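Local coordinates for L-isoleucine-4-hydroxylase (Bacillus thuringiensis, PDB 6LNH) that hydroxylates L-isoleucine to (4S)-4-hydroxy-L-isoleucine with iron(II), 2-oxoglutarate and molecular oxygen, and also oxidises several related amino acids, at the interface of chains A and B and the interface of chains A and C. Numbering follows the deposited sequence. Chains: chain A/B/C, L-isoleucine-4-hydroxylase.

Contact 1: the interface of chains A and B. Residues chain A 36, 40, 49, 210-211; chain B 187, 232-234.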
ATOM      1  N   ASN A  36     -12.469  -4.363  14.591  1.00 51.60           N
ATOM      2  CA  ASN A  36     -11.748  -4.019  15.845  1.00 54.96           C
ATOM      3  C   ASN A  36     -12.556  -3.015  16.674  1.00 56.53           C
ATOM      4  O   ASN A  36     -12.175  -2.774  17.828  1.00 54.70           O
ATOM      5  CB  ASN A  36     -10.359  -3.453  15.546  1.00 55.24           C
ATOM      6  CG  ASN A  36     -10.397  -2.305  14.560  1.00 51.17           C
ATOM      7  OD1 ASN A  36     -11.468  -1.876  14.144  1.00 51.57           O
ATOM      8  ND2 ASN A  36      -9.235  -1.803  14.181  1.00 50.11           N
ATOM      9  N   LEU A  40     -12.296  -1.589  20.767  1.00 61.68           N
ATOM     10  CA  LEU A  40     -11.793  -0.207  20.992  1.00 64.09           C
ATOM     11  C   LEU A  40     -12.943   0.743  21.340  1.00 71.49           C
ATOM     12  O   LEU A  40     -13.108   1.747  20.628  1.00 70.41           O
ATOM     13  CB  LEU A  40     -11.054   0.258  19.736  1.00 58.46           C
ATOM     14  CG  LEU A  40      -9.921  -0.656  19.276  1.00 57.15           C
ATOM     15  CD1 LEU A  40      -9.611  -0.433  17.805  1.00 54.04           C
ATOM     16  CD2 LEU A  40      -8.676  -0.445  20.120  1.00 53.26           C
ATOM     17  N   LEU A  49      -3.508  -1.506  24.194  1.00 50.45           N
ATOM     18  CA  LEU A  49      -3.073  -2.104  22.938  1.00 49.27           C
ATOM     19  C   LEU A  49      -1.590  -1.849  22.698  1.00 48.35           C
ATOM     20  O   LEU A  49      -0.860  -2.750  22.267  1.00 48.07           O
ATOM     21  CB  LEU A  49      -3.907  -1.555  21.780  1.00 45.10           C
ATOM     22  CG  LEU A  49      -3.432  -1.899  20.366  1.00 44.19           C
ATOM     23  CD1 LEU A  49      -3.481  -3.402  20.129  1.00 41.01           C
ATOM     24  CD2 LEU A  49      -4.254  -1.155  19.321  1.00 39.11           C
ATOM     25  N   GLU A 210      -5.533  -3.608  10.033  1.00 47.35           N
ATOM     26  CA  GLU A 210      -5.581  -2.763  11.254  1.00 47.08           C
ATOM     27  C   GLU A 210      -5.436  -3.631  12.503  1.00 43.97           C
ATOM     28  O   GLU A 210      -5.952  -4.756  12.509  1.00 45.43           O
ATOM     29  CB  GLU A 210      -6.895  -1.987  11.326  1.00 53.30           C
ATOM     30  CG  GLU A 210      -7.360  -1.452   9.988  1.00 59.47           C
ATOM     31  CD  GLU A 210      -8.726  -0.795  10.035  1.00 63.52           C
ATOM     32  OE1 GLU A 210      -9.430  -0.833   9.016  1.00 73.77           O
ATOM     33  OE2 GLU A 210      -9.082  -0.257  11.097  1.00 72.53           O
ATOM     34  N   PRO A 211      -4.760  -3.146  13.565  1.00 43.96           N
ATOM     35  CA  PRO A 211      -4.619  -3.901  14.810  1.00 43.27           C
ATOM     36  C   PRO A 211      -5.984  -4.259  15.418  1.00 45.85           C
ATOM     37  O   PRO A 211      -6.878  -3.433  15.362  1.00 45.59           O
ATOM     38  CB  PRO A 211      -3.861  -2.933  15.726  1.00 40.79           C
ATOM     39  CG  PRO A 211      -3.095  -2.061  14.767  1.00 38.24           C
ATOM     40  CD  PRO A 211      -4.041  -1.875  13.601  1.00 40.42           C
TER
ATOM     41  N   THR B 187      -0.812   1.885   9.062  1.00 34.13           N
ATOM     42  CA  THR B 187      -2.111   2.525   8.932  1.00 43.73           C
ATOM     43  C   THR B 187      -2.007   4.001   8.573  1.00 42.78           C
ATOM     44  O   THR B 187      -3.039   4.648   8.369  1.00 44.75           O
ATOM     45  CB  THR B 187      -2.901   2.363  10.233  1.00 45.97           C
ATOM     46  OG1 THR B 187      -2.143   2.905  11.322  1.00 41.63           O
ATOM     47  CG2 THR B 187      -3.173   0.889  10.504  1.00 43.02           C
ATOM     48  N   CYS B 232      -8.183   4.484   9.712  1.00 50.21           N
ATOM     49  CA  CYS B 232      -8.309   3.330  10.587  1.00 49.75           C
ATOM     50  C   CYS B 232      -8.650   3.781  12.000  1.00 51.07           C
ATOM     51  O   CYS B 232      -8.478   4.947  12.365  1.00 52.91           O
ATOM     52  CB  CYS B 232      -7.019   2.499  10.596  1.00 47.95           C
ATOM     53  SG  CYS B 232      -6.546   1.793   8.993  1.00 57.10           S
ATOM     54  N   SER B 233      -9.134   2.834  12.803  1.00 49.06           N
ATOM     55  CA  SER B 233      -9.602   3.161  14.145  1.00 48.98           C
ATOM     56  C   SER B 233      -8.485   3.275  15.172  1.00 45.44           C
ATOM     57  O   SER B 233      -8.762   3.669  16.311  1.00 48.21           O
ATOM     58  CB  SER B 233     -10.625   2.120  14.611  1.00 54.49           C
ATOM     59  OG  SER B 233     -11.456   1.706  13.541  1.00 62.08           O
ATOM     60  N   THR B 234      -7.247   2.952  14.811  1.00 45.83           N
ATOM     61  CA  THR B 234      -6.122   3.044  15.728  1.00 47.78           C
ATOM     62  C   THR B 234      -5.247   4.243  15.380  1.00 46.17           C
ATOM     63  O   THR B 234      -5.386   4.869  14.326  1.00 44.07           O
ATOM     64  CB  THR B 234      -5.299   1.753  15.722  1.00 48.44           C
ATOM     65  OG1 THR B 234      -4.646   1.595  14.457  1.00 49.86           O
ATOM     66  CG2 THR B 234      -6.195   0.548  15.992  1.00 44.37           C
TER

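Contact 2: the interface of chains A and B. Residues chain A 231-234; chain B 36, 40, 210.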
ATOM      1  N   GLU A 231       9.967  -5.924   0.215  1.00 63.75           N
ATOM      2  CA  GLU A 231      10.889  -5.369  -0.770  1.00 67.67           C
ATOM      3  C   GLU A 231      11.756  -4.259  -0.198  1.00 62.01           C
ATOM      4  O   GLU A 231      12.328  -3.473  -0.959  1.00 63.61           O
ATOM      5  CB  GLU A 231      10.118  -4.835  -1.981  1.00 71.44           C
ATOM      6  CG  GLU A 231       9.304  -5.856  -2.767  1.00 72.56           C
ATOM      7  CD  GLU A 231      10.141  -6.980  -3.353  1.00 82.50           C
ATOM      8  OE1 GLU A 231      11.284  -6.718  -3.790  1.00 83.84           O
ATOM      9  OE2 GLU A 231       9.635  -8.118  -3.422  1.00 84.00           O
ATOM     10  N   CYS A 232      11.899  -4.202   1.113  1.00 53.93           N
ATOM     11  CA  CYS A 232      12.644  -3.141   1.764  1.00 59.47           C
ATOM     12  C   CYS A 232      13.890  -3.711   2.430  1.00 61.43           C
ATOM     13  O   CYS A 232      13.998  -4.915   2.670  1.00 57.03           O
ATOM     14  CB  CYS A 232      11.771  -2.432   2.803  1.00 59.61           C
ATOM     15  SG  CYS A 232      10.236  -1.726   2.156  1.00 70.18           S
ATOM     16  N   SER A 233      14.833  -2.824   2.739  1.00 57.68           N
ATOM     17  CA  SER A 233      16.092  -3.262   3.323  1.00 56.29           C
ATOM     18  C   SER A 233      15.981  -3.507   4.818  1.00 51.90           C
ATOM     19  O   SER A 233      16.940  -4.000   5.421  1.00 55.49           O
ATOM     20  CB  SER A 233      17.193  -2.238   3.040  1.00 57.94           C
ATOM     21  OG  SER A 233      17.090  -1.737   1.718  1.00 62.90           O
ATOM     22  N   THR A 234      14.839  -3.203   5.419  1.00 52.35           N
ATOM     23  CA  THR A 234      14.662  -3.409   6.845  1.00 52.87           C
ATOM     24  C   THR A 234      13.795  -4.637   7.101  1.00 49.57           C
ATOM     25  O   THR A 234      13.136  -5.179   6.212  1.00 52.76           O
ATOM     26  CB  THR A 234      14.057  -2.165   7.507  1.00 49.65           C
ATOM     27  OG1 THR A 234      12.659  -2.078   7.204  1.00 50.52           O
ATOM     28  CG2 THR A 234      14.758  -0.901   7.021  1.00 44.50           C
TER
ATOM     29  N   ASN B  36      19.044   4.350   2.582  1.00 48.10           N
ATOM     30  CA  ASN B  36      19.396   3.871   3.946  1.00 52.39           C
ATOM     31  C   ASN B  36      20.577   2.894   3.915  1.00 57.08           C
ATOM     32  O   ASN B  36      21.053   2.534   5.001  1.00 52.91           O
ATOM     33  CB  ASN B  36      18.193   3.239   4.649  1.00 46.40           C
ATOM     34  CG  ASN B  36      17.437   2.262   3.775  1.00 51.00           C
ATOM     35  OD1 ASN B  36      17.813   2.022   2.632  1.00 49.20           O
ATOM     36  ND2 ASN B  36      16.368   1.695   4.306  1.00 45.82           N
ATOM     37  N   LEU B  40      23.064   0.997   6.794  1.00 60.14           N
ATOM     38  CA  LEU B  40      22.764  -0.441   7.023  1.00 68.18           C
ATOM     39  C   LEU B  40      23.857  -1.311   6.390  1.00 72.81           C
ATOM     40  O   LEU B  40      23.518  -2.178   5.565  1.00 71.35           O
ATOM     41  CB  LEU B  40      21.387  -0.757   6.433  1.00 61.46           C
ATOM     42  CG  LEU B  40      20.206  -0.117   7.160  1.00 53.47           C
ATOM     43  CD1 LEU B  40      18.953  -0.164   6.303  1.00 55.82           C
ATOM     44  CD2 LEU B  40      19.962  -0.792   8.497  1.00 53.75           C
ATOM     45  N   GLU B 210      10.715   3.136   3.714  1.00 43.05           N
ATOM     46  CA  GLU B 210      11.417   2.278   4.701  1.00 47.97           C
ATOM     47  C   GLU B 210      12.264   3.111   5.660  1.00 45.98           C
ATOM     48  O   GLU B 210      12.714   4.200   5.273  1.00 44.20           O
ATOM     49  CB  GLU B 210      12.284   1.240   3.987  1.00 30.00           C
ATOM     50  CG  GLU B 210      13.094   1.812   2.842  1.00 30.00           C
ATOM     51  CD  GLU B 210      13.536   0.782   1.820  1.00 30.00           C
ATOM     52  OE1 GLU B 210      12.726   0.438   0.942  1.00 30.00           O
ATOM     53  OE2 GLU B 210      14.688   0.324   1.909  1.00 30.00           O
TER

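Contact 3: the interface of chains A and C. Residues chain A 202-205; chain C 159, 161, 163, 227.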
ATOM      1  N   ILE A 202      -9.971 -21.357  -4.128  1.00 56.79           N
ATOM      2  CA  ILE A 202      -9.920 -20.262  -3.178  1.00 50.21           C
ATOM      3  C   ILE A 202     -11.262 -19.556  -3.265  1.00 49.29           C
ATOM      4  O   ILE A 202     -11.666 -19.114  -4.347  1.00 52.46           O
ATOM      5  CB  ILE A 202      -8.759 -19.308  -3.477  1.00 46.50           C
ATOM      6  CG1 ILE A 202      -7.435 -20.081  -3.465  1.00 48.52           C
ATOM      7  CG2 ILE A 202      -8.754 -18.184  -2.481  1.00 40.37           C
ATOM      8  CD1 ILE A 202      -7.079 -20.679  -2.116  1.00 49.40           C
ATOM      9  N   ASN A 203     -11.964 -19.471  -2.136  1.00 48.93           N
ATOM     10  CA  ASN A 203     -13.299 -18.889  -2.121  1.00 46.64           C
ATOM     11  C   ASN A 203     -13.358 -17.502  -1.509  1.00 50.13           C
ATOM     12  O   ASN A 203     -14.216 -16.709  -1.897  1.00 53.68           O
ATOM     13  CB  ASN A 203     -14.266 -19.816  -1.378  1.00 48.48           C
ATOM     14  CG  ASN A 203     -14.190 -21.242  -1.884  1.00 54.84           C
ATOM     15  OD1 ASN A 203     -13.938 -22.175  -1.124  1.00 54.22           O
ATOM     16  ND2 ASN A 203     -14.384 -21.413  -3.187  1.00 57.00           N
ATOM     17  N   GLN A 204     -12.467 -17.177  -0.581  1.00 46.62           N
ATOM     18  CA  GLN A 204     -12.494 -15.859   0.034  1.00 51.21           C
ATOM     19  C   GLN A 204     -11.077 -15.478   0.427  1.00 47.70           C
ATOM     20  O   GLN A 204     -10.298 -16.314   0.889  1.00 48.78           O
ATOM     21  CB  GLN A 204     -13.432 -15.800   1.248  1.00 53.37           C
ATOM     22  CG  GLN A 204     -13.751 -14.375   1.711  1.00 57.64           C
ATOM     23  CD  GLN A 204     -14.980 -13.785   1.038  1.00 61.12           C
ATOM     24  OE1 GLN A 204     -15.293 -14.117  -0.106  1.00 51.68           O
ATOM     25  NE2 GLN A 204     -15.683 -12.904   1.746  1.00 65.95           N
ATOM     26  N   PHE A 205     -10.769 -14.201   0.263  1.00 46.68           N
ATOM     27  CA  PHE A 205      -9.431 -13.657   0.450  1.00 44.83           C
ATOM     28  C   PHE A 205      -9.577 -12.474   1.397  1.00 49.75           C
ATOM     29  O   PHE A 205     -10.200 -11.464   1.051  1.00 49.51           O
ATOM     30  CB  PHE A 205      -8.853 -13.249  -0.909  1.00 43.01           C
ATOM     31  CG  PHE A 205      -7.406 -12.833  -0.892  1.00 47.95           C
ATOM     32  CD1 PHE A 205      -6.964 -11.775  -0.114  1.00 50.00           C
ATOM     33  CD2 PHE A 205      -6.490 -13.479  -1.706  1.00 46.29           C
ATOM     34  CE1 PHE A 205      -5.638 -11.390  -0.131  1.00 46.47           C
ATOM     35  CE2 PHE A 205      -5.159 -13.100  -1.724  1.00 43.79           C
ATOM     36  CZ  PHE A 205      -4.733 -12.053  -0.938  1.00 44.21           C
TER
ATOM     37  N   GLU C 159     -16.292 -11.250  -3.806  1.00 56.09           N
ATOM     38  CA  GLU C 159     -16.870 -12.597  -3.560  1.00 54.50           C
ATOM     39  C   GLU C 159     -16.166 -13.669  -4.400  1.00 51.85           C
ATOM     40  O   GLU C 159     -16.455 -14.855  -4.177  1.00 55.73           O
ATOM     41  CB  GLU C 159     -18.365 -12.578  -3.875  1.00 53.38           C
ATOM     42  CG  GLU C 159     -19.101 -11.413  -3.239  1.00 65.77           C
ATOM     43  CD  GLU C 159     -18.814 -10.055  -3.859  1.00 69.68           C
ATOM     44  OE1 GLU C 159     -19.479  -9.079  -3.468  1.00 66.71           O
ATOM     45  OE2 GLU C 159     -17.927  -9.979  -4.726  1.00 70.49           O
ATOM     46  N   PRO C 161     -12.197 -14.447  -5.528  1.00 49.57           N
ATOM     47  CA  PRO C 161     -10.767 -14.225  -5.741  1.00 45.42           C
ATOM     48  C   PRO C 161     -10.273 -15.100  -6.904  1.00 47.28           C
ATOM     49  O   PRO C 161     -10.854 -16.132  -7.146  1.00 50.47           O
ATOM     50  CB  PRO C 161     -10.129 -14.645  -4.412  1.00 47.89           C
ATOM     51  CG  PRO C 161     -11.115 -15.619  -3.815  1.00 48.50           C
ATOM     52  CD  PRO C 161     -12.477 -15.160  -4.288  1.00 46.58           C
ATOM     53  N   PHE C 163      -7.564 -17.595  -8.823  1.00 58.85           N
ATOM     54  CA  PHE C 163      -6.505 -18.540  -8.522  1.00 61.77           C
ATOM     55  C   PHE C 163      -6.123 -19.382  -9.718  1.00 67.24           C
ATOM     56  O   PHE C 163      -6.879 -19.519 -10.623  1.00 73.02           O
ATOM     57  CB  PHE C 163      -6.918 -19.441  -7.352  1.00 56.51           C
ATOM     58  CG  PHE C 163      -8.231 -20.139  -7.461  1.00 57.97           C
ATOM     59  CD1 PHE C 163      -9.415 -19.448  -7.277  1.00 52.80           C
ATOM     60  CD2 PHE C 163      -8.280 -21.492  -7.761  1.00 62.57           C
ATOM     61  CE1 PHE C 163     -10.648 -20.099  -7.398  1.00 55.96           C
ATOM     62  CE2 PHE C 163      -9.506 -22.136  -7.886  1.00 64.08           C
ATOM     63  CZ  PHE C 163     -10.683 -21.448  -7.702  1.00 61.13           C
ATOM     64  N   PRO C 227      -2.836 -16.101  -4.600  1.00 39.90           N
ATOM     65  CA  PRO C 227      -4.127 -15.694  -5.171  1.00 41.50           C
ATOM     66  C   PRO C 227      -4.293 -14.181  -5.193  1.00 45.94           C
ATOM     67  O   PRO C 227      -3.676 -13.452  -4.415  1.00 43.38           O
ATOM     68  CB  PRO C 227      -5.151 -16.357  -4.243  1.00 40.97           C
ATOM     69  CG  PRO C 227      -4.421 -17.532  -3.687  1.00 45.76           C
ATOM     70  CD  PRO C 227      -3.013 -17.057  -3.494  1.00 36.71           C
TER

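Contact 1: the interface of chains A and B
A:Glu210 keeps CG beside its backbone N (chi1 -40°) and then runs out extended, which lays its acid along B:Cys232, while B:Thr234 turns CG2 away from its own carbonyl carbon and towards the leucines of chain A. The thiol of B:Cys232 rests on the aliphatic part of A:Glu210, SG lying 3.5 Å from CG; a small, polarisable sulfur suits a chain that is greasy in its stem and ends in a carboxylate. The OE2 carboxylate oxygen points to the start of the next residue, 3.5 Å from B:Ser233 N, a distance that suggests at most a loose polar approach.

B:Thr234 has two kinds of surface and uses both. Its CG2 methyl sits 4.0 Å from A:Leu40 CD1, with A:Leu49 CD2 behind. Its OG1 hydroxyl instead lies 3.6 Å from CD of the A:Pro211 ring. The amide ND2 of A:Asn36 hydrogen-bonds to A:Pro211 O at 3.1 Å, the acceptor lying close to the amide plane, which probably steadies this stretch of loop. The patch thus fits a loop of chain B against the loop and helical N-terminal region of chain A, and may contribute to pairing of subunits in the deposited assembly.

Contact 2: the interface of chains A and B
The carboxylate of B:Glu210 is approached by two donors of A:Ser233, both at OE2. In this iron- and 2-oxoglutarate-dependent dioxygenase, the loop ahead of strand 236-247 thus supplies donors from N and OG of A:Ser233 across the interface. From above the carboxylate plane, 57° out of it, comes the backbone N of A:Ser233, whose bond of 3.3 Å is almost straight at the hydrogen. The hydroxyl OG of the same serine approaches nearly along the C-O axis and bonds at 3.2 Å. On the anti lone pair of OE2, away from OE1, the amide ND2 of B:Asn36 adds a bond of 3.2 Å within its own chain, close to its own amide plane.

Serine suits this place because it is small and can offer a hydroxyl beside its backbone N-H. The three donors would favour a negative charge on the acid, if it is ionised, and should restrict its rotation. B:Glu210 gets there by placing CG between its backbone N and carbonyl carbon (chi1 45°), which turns the chain towards B:Asn36 and brings OE2 within bonding distance of its ND2 and of A:Ser233. The other oxygen, OE1, lies 3.5 Å from SG of A:Cys232, and the carboxylate carbon CD packs against CB of that cysteine at 3.8 Å.

Around this polar centre the contacts are lighter. The CG2 methyl of A:Thr234 stands 4.1 Å from B:Asn36 ND2, the side chains crossing at about a right angle, and B:Leu40 CD1 reaches A:Ser233 CB at 4.2 Å.

Contact 3: the interface of chains A and C
C:Pro161 and A:Ile202 meet at the middle of this largely hydrocarbon contact, the CG2 methyl of the isoleucine lying 3.7 Å from CG of the proline ring. The enzyme belongs to the 2-oxoglutarate/iron dioxygenases, built on a double-stranded beta-helix, and here a loop and short strand of chain A lie across loops of chain C. The proline also turns its CD atom to the A:Asn203 carbonyl, 3.3 Å from O, and its CB to A:Phe205 CB at 4.0 Å. A rigid ring lacking a backbone N-H suits this place, where it presents carbon to both side chain and main chain.

The phenyl ring of C:Phe163 lies flat beneath the backbone of A:Ile202, whose N is 3.5 Å above the plane, over the ring centre. Its ring carbon CE1 comes 3.4 Å from the A:Ile202 carbonyl O, and the two side chains slide past each other in opposite directions. Branching at CB lets the isoleucine serve several neighbours: with chi1 -57°, CG1 turns beside the backbone N and reaches C:Pro227 CG at 4.0 Å, while CG2 faces C:Pro161.

In the same shell, A:Phe205 swings CG opposite its backbone N (chi1 -172°), carrying its ring across C:Pro227 at about a right angle, CD2 to CB 4.1 Å. Behind the first shell, A:Phe205 lies in strand 204-206, which probably fixes its position, and the carbonyl O of C:Pro161 sits in plane at the edge of the C:Phe163 ring. C:Pro227 follows strand 222-225, which carries the iron ligand C:His223.

Contacts 1 and 2 are twins about the two-fold relating chains A and B, their C-alpha centres about 25 Å apart; both pair residues 36, 40 and 210 with 232-234. They are not identical: the glutamate takes different first torsions, and the bond from the asparagine to the glutamate is weak in contact 1 and firmer in contact 2. Contact 3 lies about 25 Å from contact 1 and 31 Å from contact 2. In chain A, nearby stretches, 202-205 and 210-211, face chains C and B respectively, so one subunit touches two neighbours, in keeping with the deposited four-chain assembly, whose biological relevance the structure alone does not show.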